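PDB 2H1Y: malonyl coenzyme A-acyl carrier protein transacylase from Helicobacter pylori, which probably transfers the malonyl group from malonyl-CoA to the holo form of acyl carrier protein, releasing free coenzyme A. Local coordinates for residues A241-Y246 / Q267-S272; K41-R46 / L117-A122; S143-L148 / D183-L188; H127-M132 / E215-K220. All coordinates share one frame; numbering follows the deposited sequence.

Contact 1: residues A241-Y246 / Q267-S272; sequences ATNEAY and QDCVKS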
loop_
_atom_site.group_PDB
_atom_site.type_symbol
_atom_site.label_atom_id
_atom_site.label_comp_id
_atom_site.label_asym_id
_atom_site.label_seq_id
_atom_site.Cartn_x
_atom_site.Cartn_y
_atom_site.Cartn_z
ATOM N N ALA A 241 -0.458 -10.391 -5.079
ATOM C CA ALA A 241 -1.048 -11.729 -4.966
ATOM C C ALA A 241 -0.257 -12.846 -5.694
ATOM O O ALA A 241 -0.019 -13.915 -5.110
ATOM C CB ALA A 241 -2.503 -11.707 -5.385
ATOM N N THR A 242 0.182 -12.579 -6.931
ATOM C CA THR A 242 0.870 -13.577 -7.767
ATOM C C THR A 242 2.312 -13.214 -8.159
ATOM O O THR A 242 3.009 -13.993 -8.793
ATOM C CB THR A 242 0.078 -13.885 -9.101
ATOM O OG1 THR A 242 0.142 -12.754 -9.988
ATOM C CG2 THR A 242 -1.367 -14.259 -8.839
ATOM N N ASN A 243 2.763 -12.021 -7.826
ATOM C CA ASN A 243 4.090 -11.594 -8.246
ATOM C C ASN A 243 4.274 -11.669 -9.765
ATOM O O ASN A 243 5.363 -11.949 -10.260
ATOM C CB ASN A 243 5.192 -12.363 -7.488
ATOM C CG ASN A 243 6.604 -11.899 -7.859
ATOM O OD1 ASN A 243 7.557 -12.664 -7.777
ATOM N ND2 ASN A 243 6.729 -10.656 -8.291
ATOM N N GLU A 244 3.198 -11.390 -10.493
ATOM C CA GLU A 244 3.210 -11.314 -11.948
ATOM C C GLU A 244 2.652 -9.956 -12.389
ATOM O O GLU A 244 1.674 -9.482 -11.826
ATOM C CB GLU A 244 2.389 -12.468 -12.553
ATOM C CG GLU A 244 2.939 -13.884 -12.212
ATOM C CD GLU A 244 1.944 -15.036 -12.475
ATOM O OE1 GLU A 244 0.744 -14.906 -12.113
ATOM O OE2 GLU A 244 2.374 -16.084 -13.033
ATOM N N ALA A 245 3.296 -9.339 -13.387
ATOM C CA ALA A 245 2.887 -8.046 -13.945
ATOM C C ALA A 245 1.558 -8.121 -14.668
ATOM O O ALA A 245 1.226 -9.162 -15.203
ATOM C CB ALA A 245 3.957 -7.525 -14.903
ATOM N N TYR A 246 0.812 -7.011 -14.679
ATOM C CA TYR A 246 -0.452 -6.874 -15.415
ATOM C C TYR A 246 -0.726 -5.440 -15.840
ATOM O O TYR A 246 -0.233 -4.497 -15.222
ATOM C CB TYR A 246 -1.644 -7.438 -14.639
ATOM C CG TYR A 246 -1.993 -6.731 -13.342
ATOM C CD1 TYR A 246 -1.345 -7.069 -12.134
ATOM C CD2 TYR A 246 -2.999 -5.758 -13.298
ATOM C CE1 TYR A 246 -1.678 -6.446 -10.937
ATOM C CE2 TYR A 246 -3.327 -5.112 -12.087
ATOM C CZ TYR A 246 -2.668 -5.472 -10.918
ATOM O OH TYR A 246 -2.985 -4.859 -9.734
ATOM N N GLN A 267 8.199 -8.999 -0.622
ATOM C CA GLN A 267 9.533 -9.578 -0.851
ATOM C C GLN A 267 9.754 -10.181 -2.255
ATOM O O GLN A 267 10.662 -9.763 -2.982
ATOM C CB GLN A 267 9.824 -10.642 0.201
ATOM C CG GLN A 267 11.043 -11.463 -0.115
ATOM C CD GLN A 267 11.639 -12.081 1.117
ATOM O OE1 GLN A 267 10.993 -12.863 1.821
ATOM N NE2 GLN A 267 12.879 -11.735 1.392
ATOM N N ASP A 268 8.931 -11.158 -2.626
ATOM C CA ASP A 268 9.049 -11.802 -3.941
ATOM C C ASP A 268 8.928 -10.783 -5.069
ATOM O O ASP A 268 9.664 -10.855 -6.061
ATOM C CB ASP A 268 8.019 -12.925 -4.117
ATOM C CG ASP A 268 8.194 -14.027 -3.101
ATOM O OD1 ASP A 268 9.355 -14.290 -2.742
ATOM O OD2 ASP A 268 7.183 -14.619 -2.644
ATOM N N CYS A 269 8.032 -9.815 -4.878
ATOM C CA CYS A 269 7.782 -8.780 -5.874
ATOM C C CYS A 269 9.004 -7.925 -6.145
ATOM O O CYS A 269 9.326 -7.670 -7.306
ATOM C CB CYS A 269 6.607 -7.907 -5.459
ATOM S SG CYS A 269 5.028 -8.715 -5.658
ATOM N N VAL A 270 9.682 -7.503 -5.077
ATOM C CA VAL A 270 10.889 -6.717 -5.225
ATOM C C VAL A 270 11.996 -7.561 -5.891
ATOM O O VAL A 270 12.600 -7.142 -6.882
ATOM C CB VAL A 270 11.334 -6.048 -3.881
ATOM C CG1 VAL A 270 12.630 -5.295 -4.054
ATOM C CG2 VAL A 270 10.277 -5.083 -3.395
ATOM N N LYS A 271 12.215 -8.766 -5.385
ATOM C CA LYS A 271 13.289 -9.632 -5.891
ATOM C C LYS A 271 13.150 -9.980 -7.383
ATOM O O LYS A 271 14.076 -9.772 -8.160
ATOM C CB LYS A 271 13.408 -10.894 -5.034
ATOM C CG LYS A 271 13.839 -10.625 -3.583
ATOM C CD LYS A 271 14.403 -11.878 -2.909
ATOM C CE LYS A 271 15.048 -11.534 -1.548
ATOM N NZ LYS A 271 15.087 -12.698 -0.581
ATOM N N SER A 272 11.989 -10.468 -7.793
ATOM C CA SER A 272 11.752 -10.782 -9.208
ATOM C C SER A 272 11.909 -9.570 -10.142
ATOM O O SER A 272 11.855 -9.711 -11.357
ATOM C CB SER A 272 10.362 -11.409 -9.401
ATOM O OG SER A 272 10.146 -12.506 -8.513
#
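The carbonyl oxygen Asp268 O has three groups around it: the backbone atom Ser272 N, bonded at 2.9 Å, the hydroxyl Ser272 OG, and the carboxamide of Asn243 from across the contact. The carbon Asn243 CG lies 3.7 Å from Asp268 O and equally far from Ser272 OG, so the amide end lies over the Asp268 carbonyl and the Ser272 hydroxyl, facing both. It gets there because CG is anti to the backbone N (chi1 -178°), which drives the side chain straight out of the loop. The base of Asn243 rests on sulfur, with Cys269 SG 4.0 Å from Asn243 CA, and the two chains come within 5.2 Å of each other between Asn243 CA and Cys269 CA. Behind this point the loop is tied to itself by Thr242 OG1, which donates to Glu244 OE1 at 3.1 Å on the anti side of the carboxylate. The carboxylate of Asp268 turns away to a salt bridge with Arg265. Asn243, with left-handed helical backbone angles (phi 56°, psi 35°), lies in the turn of a beta hairpin joining strands 236-238 and 245-246, the antiparallel edge of the mixed sheet in the alpha/beta core of the acyltransferase fold.

Contact 2: residues K41-R46 / L117-A122; sequences KELFER and LDFEKA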
loop_
_atom_site.group_PDB
_atom_site.type_symbol
_atom_site.label_atom_id
_atom_site.label_comp_id
_atom_site.label_asym_id
_atom_site.label_seq_id
_atom_site.Cartn_x
_atom_site.Cartn_y
_atom_site.Cartn_z
ATOM N N LYS A 41 -3.282 21.795 -3.259
ATOM C CA LYS A 41 -4.426 22.420 -2.614
ATOM C C LYS A 41 -5.722 22.000 -3.311
ATOM O O LYS A 41 -6.716 21.647 -2.656
ATOM C CB LYS A 41 -4.277 23.949 -2.589
ATOM C CG LYS A 41 -3.397 24.486 -1.468
ATOM C CD LYS A 41 -3.086 25.959 -1.667
ATOM C CE LYS A 41 -1.822 26.370 -0.927
ATOM N NZ LYS A 41 -1.913 26.070 0.535
ATOM N N GLU A 42 -5.697 22.003 -4.638
ATOM C CA GLU A 42 -6.885 21.714 -5.410
ATOM C C GLU A 42 -7.366 20.266 -5.236
ATOM O O GLU A 42 -8.571 19.990 -5.223
ATOM C CB GLU A 42 -6.611 22.041 -6.865
ATOM C CG GLU A 42 -7.772 21.856 -7.809
ATOM C CD GLU A 42 -7.340 22.075 -9.237
ATOM O OE1 GLU A 42 -7.940 21.460 -10.145
ATOM O OE2 GLU A 42 -6.376 22.843 -9.451
ATOM N N LEU A 43 -6.426 19.347 -5.084
ATOM C CA LEU A 43 -6.789 17.950 -4.987
ATOM C C LEU A 43 -7.352 17.648 -3.606
ATOM O O LEU A 43 -8.261 16.829 -3.469
ATOM C CB LEU A 43 -5.618 17.038 -5.365
ATOM C CG LEU A 43 -5.163 17.116 -6.834
ATOM C CD1 LEU A 43 -3.705 16.712 -6.966
ATOM C CD2 LEU A 43 -6.042 16.291 -7.791
ATOM N N PHE A 44 -6.839 18.337 -2.593
ATOM C CA PHE A 44 -7.436 18.275 -1.255
ATOM C C PHE A 44 -8.916 18.683 -1.251
ATOM O O PHE A 44 -9.745 18.007 -0.632
ATOM C CB PHE A 44 -6.629 19.089 -0.238
ATOM C CG PHE A 44 -5.618 18.277 0.505
ATOM C CD1 PHE A 44 -4.287 18.257 0.101
ATOM C CD2 PHE A 44 -6.001 17.494 1.584
ATOM C CE1 PHE A 44 -3.362 17.491 0.776
ATOM C CE2 PHE A 44 -5.085 16.724 2.263
ATOM C CZ PHE A 44 -3.763 16.719 1.864
ATOM N N GLU A 45 -9.236 19.773 -1.953
ATOM C CA GLU A 45 -10.625 20.240 -2.089
ATOM C C GLU A 45 -11.477 19.207 -2.795
ATOM O O GLU A 45 -12.500 18.769 -2.255
ATOM C CB GLU A 45 -10.692 21.585 -2.820
ATOM C CG GLU A 45 -11.269 22.753 -2.006
ATOM C CD GLU A 45 -10.545 23.034 -0.679
ATOM O OE1 GLU A 45 -11.041 23.896 0.073
ATOM O OE2 GLU A 45 -9.496 22.418 -0.363
ATOM N N ARG A 46 -11.036 18.810 -3.989
ATOM C CA ARG A 46 -11.691 17.759 -4.758
ATOM C C ARG A 46 -11.952 16.519 -3.905
ATOM O O ARG A 46 -13.050 15.937 -3.963
ATOM C CB ARG A 46 -10.850 17.387 -5.973
ATOM C CG ARG A 46 -10.992 18.325 -7.156
ATOM C CD ARG A 46 -11.072 17.495 -8.415
ATOM N NE ARG A 46 -9.869 17.564 -9.236
ATOM C CZ ARG A 46 -9.480 16.619 -10.093
ATOM N NH1 ARG A 46 -10.179 15.500 -10.224
ATOM N NH2 ARG A 46 -8.371 16.787 -10.805
ATOM N N LEU A 117 -7.962 4.493 -13.310
ATOM C CA LEU A 117 -8.812 4.907 -12.206
ATOM C C LEU A 117 -8.666 6.401 -11.952
ATOM O O LEU A 117 -7.598 6.859 -11.543
ATOM C CB LEU A 117 -8.423 4.098 -10.982
ATOM C CG LEU A 117 -9.454 3.447 -10.085
ATOM C CD1 LEU A 117 -10.645 2.917 -10.860
ATOM C CD2 LEU A 117 -8.764 2.327 -9.309
ATOM N N ASP A 118 -9.734 7.156 -12.235
ATOM C CA ASP A 118 -9.760 8.606 -12.022
ATOM C C ASP A 118 -9.635 8.943 -10.550
ATOM O O ASP A 118 -9.995 8.137 -9.667
ATOM C CB ASP A 118 -11.061 9.239 -12.551
ATOM C CG ASP A 118 -11.269 9.003 -14.029
ATOM O OD1 ASP A 118 -10.257 8.925 -14.772
ATOM O OD2 ASP A 118 -12.444 8.886 -14.453
ATOM N N PHE A 119 -9.158 10.158 -10.298
ATOM C CA PHE A 119 -9.008 10.654 -8.942
ATOM C C PHE A 119 -10.198 10.355 -8.022
ATOM O O PHE A 119 -10.052 9.595 -7.059
ATOM C CB PHE A 119 -8.649 12.142 -8.929
ATOM C CG PHE A 119 -8.317 12.659 -7.566
ATOM C CD1 PHE A 119 -7.391 11.993 -6.764
ATOM C CD2 PHE A 119 -8.942 13.796 -7.078
ATOM C CE1 PHE A 119 -7.099 12.443 -5.502
ATOM C CE2 PHE A 119 -8.660 14.267 -5.815
ATOM C CZ PHE A 119 -7.722 13.595 -5.020
ATOM N N GLU A 120 -11.371 10.925 -8.297
ATOM C CA GLU A 120 -12.474 10.781 -7.322
ATOM C C GLU A 120 -13.020 9.368 -7.261
ATOM O O GLU A 120 -13.458 8.937 -6.205
ATOM C CB GLU A 120 -13.590 11.853 -7.409
ATOM C CG GLU A 120 -13.762 12.557 -8.725
ATOM C CD GLU A 120 -12.699 13.608 -8.975
ATOM O OE1 GLU A 120 -11.904 13.406 -9.926
ATOM O OE2 GLU A 120 -12.653 14.621 -8.234
ATOM N N LYS A 121 -12.941 8.634 -8.367
ATOM C CA LYS A 121 -13.307 7.220 -8.356
ATOM C C LYS A 121 -12.382 6.371 -7.483
ATOM O O LYS A 121 -12.836 5.423 -6.824
ATOM C CB LYS A 121 -13.375 6.659 -9.772
ATOM C CG LYS A 121 -14.688 6.938 -10.481
ATOM C CD LYS A 121 -14.911 5.939 -11.623
ATOM C CE LYS A 121 -16.116 6.313 -12.476
ATOM N NZ LYS A 121 -15.736 7.401 -13.397
ATOM N N ALA A 122 -11.096 6.701 -7.462
ATOM C CA ALA A 122 -10.149 5.922 -6.661
ATOM C C ALA A 122 -10.322 6.176 -5.165
ATOM O O ALA A 122 -10.271 5.238 -4.361
ATOM C CB ALA A 122 -8.733 6.189 -7.097
HETATM O O HOH W 1 -13.817 16.052 -6.352
#
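The guanidinium of Arg46 and the carboxylate of Glu120 lie almost in one plane, 8° apart, while the ring of Phe119 stands nearly upright to that guanidinium at 83°. The guanidinium thus presents its edge to the glutamate and a face to the phenylalanine. On the glutamate side, Arg46 NH1 forms a salt bridge to Glu120 OE1 at 2.7 Å and a weak hydrogen bond to Glu120 OE2 at 3.3 Å, so a single nitrogen is shared unequally between both oxygens. Phe119 instead puts its rim over the guanidinium face, with Phe119 CD2 3.8 Å from Arg46 NH1. Bends at chi2 and chi3 fold the arginine chain back to reach both partners. The phenyl ring, set with CG anti to the backbone N (chi1 -173°), extends toward helix 38-51, and Leu43 lies across one of its faces: a CH-pi contact places Leu43 CD2 4.0 Å from the Phe119 centroid. Phe119 CE2 also comes within 3.5 Å of the backbone atom Leu43 O. A water spans the helices, donating to Arg46 O and to Glu120 OE2. Tyr81 of helix 69-90 touches both Leu43 and Phe119. The chemistry is thus graded: an apolar, buried inner layer is bordered by an ion pair in which the carboxylate probably offsets the arginine's charge, with the water adding a second link at the more exposed margin.

Contact 3: residues S143-L148 / D183-L188; sequences SMMVVL and DDLKAL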
loop_
_atom_site.group_PDB
_atom_site.type_symbol
_atom_site.label_atom_id
_atom_site.label_comp_id
_atom_site.label_asym_id
_atom_site.label_seq_id
_atom_site.Cartn_x
_atom_site.Cartn_y
_atom_site.Cartn_z
ATOM N N SER A 143 -7.277 -9.033 14.266
ATOM C CA SER A 143 -6.119 -8.172 14.287
ATOM C C SER A 143 -5.001 -8.657 13.373
ATOM O O SER A 143 -5.108 -9.708 12.736
ATOM C CB SER A 143 -5.591 -8.018 15.710
ATOM O OG SER A 143 -4.739 -6.887 15.752
ATOM N N MET A 144 -3.939 -7.860 13.307
ATOM C CA MET A 144 -2.711 -8.235 12.622
ATOM C C MET A 144 -1.484 -8.084 13.538
ATOM O O MET A 144 -1.456 -7.221 14.430
ATOM C CB MET A 144 -2.592 -7.459 11.313
ATOM C CG MET A 144 -3.469 -8.078 10.218
ATOM S SD MET A 144 -3.653 -7.083 8.751
ATOM C CE MET A 144 -2.221 -7.535 7.791
ATOM N N MET A 145 -0.482 -8.933 13.342
ATOM C CA MET A 145 0.624 -9.004 14.281
ATOM C C MET A 145 1.972 -9.126 13.582
ATOM O O MET A 145 2.257 -10.140 12.930
ATOM C CB MET A 145 0.394 -10.182 15.241
ATOM C CG MET A 145 1.536 -10.482 16.200
ATOM S SD MET A 145 1.183 -11.852 17.334
ATOM C CE MET A 145 1.403 -13.271 16.261
ATOM N N VAL A 146 2.816 -8.113 13.743
ATOM C CA VAL A 146 4.166 -8.155 13.152
ATOM C C VAL A 146 5.070 -9.113 13.937
ATOM O O VAL A 146 5.217 -8.985 15.144
ATOM C CB VAL A 146 4.833 -6.739 13.066
ATOM C CG1 VAL A 146 6.102 -6.800 12.279
ATOM C CG2 VAL A 146 3.945 -5.752 12.390
ATOM N N VAL A 147 5.668 -10.074 13.246
ATOM C CA VAL A 147 6.704 -10.923 13.826
ATOM C C VAL A 147 8.054 -10.585 13.186
ATOM O O VAL A 147 8.128 -10.311 12.010
ATOM C CB VAL A 147 6.403 -12.438 13.642
ATOM C CG1 VAL A 147 7.315 -13.277 14.527
ATOM C CG2 VAL A 147 4.950 -12.765 13.967
ATOM N N LEU A 148 9.126 -10.616 13.969
ATOM C CA LEU A 148 10.450 -10.272 13.462
ATOM C C LEU A 148 11.462 -11.362 13.747
ATOM O O LEU A 148 11.658 -11.755 14.890
ATOM C CB LEU A 148 10.924 -8.972 14.099
ATOM C CG LEU A 148 11.499 -7.923 13.154
ATOM C CD1 LEU A 148 10.475 -6.767 12.996
ATOM C CD2 LEU A 148 12.825 -7.408 13.720
ATOM N N ASP A 183 -6.891 -13.267 20.238
ATOM C CA ASP A 183 -6.420 -14.191 21.269
ATOM C C ASP A 183 -5.606 -15.314 20.665
ATOM O O ASP A 183 -4.605 -15.729 21.249
ATOM C CB ASP A 183 -7.577 -14.767 22.092
ATOM C CG ASP A 183 -8.446 -13.691 22.734
ATOM O OD1 ASP A 183 -9.665 -13.937 22.838
ATOM O OD2 ASP A 183 -7.936 -12.612 23.136
ATOM N N ASP A 184 -6.030 -15.791 19.497
ATOM C CA ASP A 184 -5.344 -16.877 18.801
ATOM C C ASP A 184 -3.928 -16.493 18.363
ATOM O O ASP A 184 -3.052 -17.351 18.306
ATOM C CB ASP A 184 -6.170 -17.345 17.599
ATOM C CG ASP A 184 -7.369 -18.189 17.996
ATOM O OD1 ASP A 184 -7.166 -19.381 18.313
ATOM O OD2 ASP A 184 -8.511 -17.680 17.968
ATOM N N LEU A 185 -3.716 -15.212 18.058
ATOM C CA LEU A 185 -2.388 -14.664 17.743
ATOM C C LEU A 185 -1.606 -14.398 19.029
ATOM O O LEU A 185 -0.456 -14.845 19.218
ATOM C CB LEU A 185 -2.528 -13.338 16.984
ATOM C CG LEU A 185 -3.079 -13.296 15.562
ATOM C CD1 LEU A 185 -3.482 -11.876 15.199
ATOM C CD2 LEU A 185 -2.051 -13.836 14.584
ATOM N N LYS A 186 -2.272 -13.640 19.894
ATOM C CA LYS A 186 -1.814 -13.228 21.209
ATOM C C LYS A 186 -1.590 -14.444 22.109
ATOM O O LYS A 186 -1.648 -14.317 23.331
ATOM C CB LYS A 186 -2.924 -12.336 21.797
ATOM C CG LYS A 186 -2.555 -11.288 22.844
ATOM C CD LYS A 186 -3.837 -10.526 23.281
ATOM C CE LYS A 186 -3.634 -9.712 24.567
ATOM N NZ LYS A 186 -3.473 -10.567 25.796
ATOM N N ALA A 187 -1.353 -15.612 21.513
ATOM C CA ALA A 187 -1.259 -16.879 22.243
ATOM C C ALA A 187 -0.205 -17.783 21.635
ATOM O O ALA A 187 0.132 -18.823 22.196
ATOM C CB ALA A 187 -2.607 -17.595 22.262
ATOM N N LEU A 188 0.279 -17.387 20.464
ATOM C CA LEU A 188 1.397 -18.021 19.789
ATOM C C LEU A 188 2.739 -17.501 20.327
ATOM O O LEU A 188 3.791 -18.035 19.964
ATOM C CB LEU A 188 1.316 -17.691 18.300
ATOM C CG LEU A 188 0.798 -18.593 17.178
ATOM C CD1 LEU A 188 -0.315 -19.534 17.591
ATOM C CD2 LEU A 188 0.350 -17.668 16.049
#
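In the four-stranded antiparallel sheet of the small subdomain, strand 142-148 turns Met145 toward a short helix, where it meets Leu185. The thioether chain leaves the strand fully extended, CG being anti to the backbone N (chi1 174°), and then bends at its last torsion (chi3 77°), which lays the terminal methyl against the leucine. Met145 CE is 3.9 Å from Leu185 CD2, and Met145 SD is 4.0 Å from Leu185 CB. The two side chains run past each other in opposite directions, one reaching out from the strand and the other reaching from the helix toward the strand. Consequently the methionine end arrives beside the leucine backbone, with Met145 CE 3.8 Å from Leu185 O. That carbonyl already accepts a backbone hydrogen bond from Leu188 N at 2.9 Å, where the chain turns as the helix gives way.

The strands follow a beta-alpha-beta-beta-alpha-beta path and lie in the order 165-172, 175-179, 142-148, 199-202, which is the topology of the ferredoxin-like fold. Strand 142-148 is thus an inner strand, with backbone pairs such as Met145 with Leu178 and Val146 with Val201. The other branch of the leucine reaches back toward the start of the same strand: Leu185 CD1 stops 3.7 Å from Ser143 O, spanning the distance between two residues whose side chains leave the same face. Val200 and Phe202 of the neighbouring strand also touch Met145, while Val165 of the outermost strand 165-172 touches Leu185. Met144 points to the reverse face, against Ala168 and Val177.

Contact 4: residues H127-M132 / E215-K220; sequences HQRGKM and EPMIFK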
loop_
_atom_site.group_PDB
_atom_site.type_symbol
_atom_site.label_atom_id
_atom_site.label_comp_id
_atom_site.label_asym_id
_atom_site.label_seq_id
_atom_site.Cartn_x
_atom_site.Cartn_y
_atom_site.Cartn_z
ATOM N N HIS A 127 -11.923 4.269 -0.013
ATOM C CA HIS A 127 -12.773 4.436 1.159
ATOM C C HIS A 127 -13.635 3.192 1.358
ATOM O O HIS A 127 -13.819 2.716 2.481
ATOM C CB HIS A 127 -13.634 5.682 1.006
ATOM C CG HIS A 127 -14.709 5.820 2.044
ATOM N ND1 HIS A 127 -15.941 5.213 1.928
ATOM C CD2 HIS A 127 -14.744 6.512 3.207
ATOM C CE1 HIS A 127 -16.685 5.513 2.978
ATOM N NE2 HIS A 127 -15.982 6.299 3.772
ATOM N N GLN A 128 -14.128 2.640 0.255
ATOM C CA GLN A 128 -14.988 1.467 0.304
ATOM C C GLN A 128 -14.207 0.220 0.739
ATOM O O GLN A 128 -14.668 -0.544 1.604
ATOM C CB GLN A 128 -15.688 1.298 -1.055
ATOM C CG GLN A 128 -17.121 0.694 -1.063
ATOM C CD GLN A 128 -18.077 1.177 0.030
ATOM O OE1 GLN A 128 -18.726 0.362 0.678
ATOM N NE2 GLN A 128 -18.184 2.486 0.220
ATOM N N ARG A 129 -13.012 0.038 0.179
ATOM C CA ARG A 129 -12.143 -1.088 0.527
ATOM C C ARG A 129 -11.893 -1.119 2.026
ATOM O O ARG A 129 -11.927 -2.180 2.645
ATOM C CB ARG A 129 -10.818 -0.975 -0.226
ATOM C CG ARG A 129 -9.859 -2.181 -0.121
ATOM C CD ARG A 129 -8.552 -1.806 -0.824
ATOM N NE ARG A 129 -7.504 -2.822 -0.813
ATOM C CZ ARG A 129 -6.554 -2.943 0.118
ATOM N NH1 ARG A 129 -6.506 -2.123 1.170
ATOM N NH2 ARG A 129 -5.631 -3.898 -0.012
ATOM N N GLY A 130 -11.657 0.054 2.612
ATOM C CA GLY A 130 -11.464 0.158 4.059
ATOM C C GLY A 130 -12.731 -0.150 4.836
ATOM O O GLY A 130 -12.687 -0.802 5.889
ATOM N N LYS A 131 -13.860 0.321 4.313
ATOM C CA LYS A 131 -15.143 0.154 4.977
ATOM C C LYS A 131 -15.515 -1.318 4.979
ATOM O O LYS A 131 -15.935 -1.870 6.013
ATOM C CB LYS A 131 -16.204 0.966 4.247
ATOM C CG LYS A 131 -17.392 1.320 5.078
ATOM C CD LYS A 131 -18.357 2.231 4.313
ATOM C CE LYS A 131 -19.353 2.882 5.278
ATOM N NZ LYS A 131 -19.877 1.887 6.276
ATOM N N MET A 132 -15.323 -1.961 3.830
ATOM C CA MET A 132 -15.648 -3.375 3.692
ATOM C C MET A 132 -14.726 -4.292 4.505
ATOM O O MET A 132 -15.155 -5.318 5.032
ATOM C CB MET A 132 -15.685 -3.774 2.227
ATOM C CG MET A 132 -16.765 -3.070 1.437
ATOM S SD MET A 132 -16.635 -3.486 -0.303
ATOM C CE MET A 132 -18.021 -2.578 -1.007
ATOM N N GLU A 215 -12.914 -12.946 2.740
ATOM C CA GLU A 215 -13.772 -13.704 1.806
ATOM C C GLU A 215 -15.129 -13.041 1.581
ATOM O O GLU A 215 -15.500 -12.797 0.429
ATOM C CB GLU A 215 -13.985 -15.152 2.276
ATOM C CG GLU A 215 -13.646 -16.237 1.234
ATOM C CD GLU A 215 -14.525 -16.191 -0.022
ATOM O OE1 GLU A 215 -15.746 -16.473 0.066
ATOM O OE2 GLU A 215 -13.981 -15.893 -1.110
ATOM N N PRO A 216 -15.871 -12.729 2.671
ATOM C CA PRO A 216 -17.189 -12.120 2.451
ATOM C C PRO A 216 -17.189 -11.014 1.408
ATOM O O PRO A 216 -18.073 -10.995 0.572
ATOM C CB PRO A 216 -17.550 -11.557 3.828
ATOM C CG PRO A 216 -16.890 -12.484 4.784
ATOM C CD PRO A 216 -15.595 -12.905 4.115
ATOM N N MET A 217 -16.196 -10.125 1.440
ATOM C CA MET A 217 -16.213 -8.884 0.657
ATOM C C MET A 217 -15.759 -9.029 -0.795
ATOM O O MET A 217 -15.905 -8.058 -1.572
ATOM C CB MET A 217 -15.393 -7.767 1.353
ATOM C CG MET A 217 -13.852 -7.823 1.123
ATOM S SD MET A 217 -12.884 -6.464 1.875
ATOM C CE MET A 217 -13.003 -5.188 0.622
ATOM N N ILE A 218 -15.202 -10.197 -1.167
ATOM C CA ILE A 218 -14.601 -10.350 -2.516
ATOM C C ILE A 218 -15.576 -10.005 -3.642
ATOM O O ILE A 218 -15.234 -9.248 -4.550
ATOM C CB ILE A 218 -13.866 -11.728 -2.797
ATOM C CG1 ILE A 218 -14.821 -12.928 -2.755
ATOM C CG2 ILE A 218 -12.690 -11.916 -1.852
ATOM C CD1 ILE A 218 -14.466 -14.079 -3.756
ATOM N N PHE A 219 -16.804 -10.514 -3.565
ATOM C CA PHE A 219 -17.751 -10.177 -4.610
ATOM C C PHE A 219 -18.143 -8.689 -4.701
ATOM O O PHE A 219 -18.083 -8.120 -5.793
ATOM C CB PHE A 219 -18.984 -11.085 -4.687
ATOM C CG PHE A 219 -19.630 -10.989 -6.013
ATOM C CD1 PHE A 219 -19.181 -11.791 -7.064
ATOM C CD2 PHE A 219 -20.573 -9.981 -6.272
ATOM C CE1 PHE A 219 -19.715 -11.647 -8.344
ATOM C CE2 PHE A 219 -21.111 -9.819 -7.532
ATOM C CZ PHE A 219 -20.680 -10.648 -8.583
ATOM N N LYS A 220 -18.549 -8.079 -3.582
ATOM C CA LYS A 220 -18.885 -6.642 -3.551
ATOM C C LYS A 220 -17.750 -5.761 -4.092
ATOM O O LYS A 220 -17.991 -4.764 -4.780
ATOM C CB LYS A 220 -19.258 -6.181 -2.138
ATOM C CG LYS A 220 -20.637 -6.633 -1.663
ATOM C CD LYS A 220 -21.281 -5.638 -0.660
ATOM C CE LYS A 220 -21.826 -4.352 -1.346
ATOM N NZ LYS A 220 -22.920 -3.686 -0.561
#
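Met217 sets its terminal methyl against the base of Met132, with Met217 CE 3.4 Å from Met132 CB, a tight approach for two carbons. Sulfur follows behind, Met217 SD lying 3.9 Å from the carbonyl carbon Met132 C. Two torsions produce this fit: CG stands between the backbone N and the carbonyl carbon (chi1 82°), and the chain bends at its end (chi3 -85°), hooking the methyl toward helix 119-137. There it also comes 3.8 Å from Arg129 O, one turn earlier. Met132 is extended beyond CG and passes obliquely across Met217, so that its own methyl reaches the next turn of the facing segment, Met132 CE being 4.0 Å from Lys220 CB. The lysine crosses it at roughly a right angle, with only its aliphatic base involved. In the next shell, Leu260 touches both Met217 and Arg129, and Phe221 also touches Arg129. The guanidinium of Arg129 is held by Gln73, Gln259 and Ser104. The methionine pair thus packs on the helix that carries Arg129, whose setting beside His210 and Ser104, the latter in a GHSLG sequence matching the GxSxG nucleophile motif, is consistent with the active-site pocket of the acyltransferase family.

In the fold
Contacts 2 and 4 both use helix 119-137, the first at its N-terminal end and the second further along, with centres about 21 Å apart. Contact 3 follows on the next strand, 142-148, and is nested within the chain loop that contact 4 closes; it alone belongs to the ferredoxin-like sheet. Contact 1 sits at the edge of the mixed sheet, on the opposite side of the chain's centre from contact 2. Chemistry follows burial: contacts 3 and 4 are buried, contact 3 relying on methionine against leucine, contact 4 on methionine against methionine with the base of a lysine, whereas the partly buried contacts 1 and 2 add polar groups, an amide beside a helical carbonyl in one and an ion pair with a bridging water in the other.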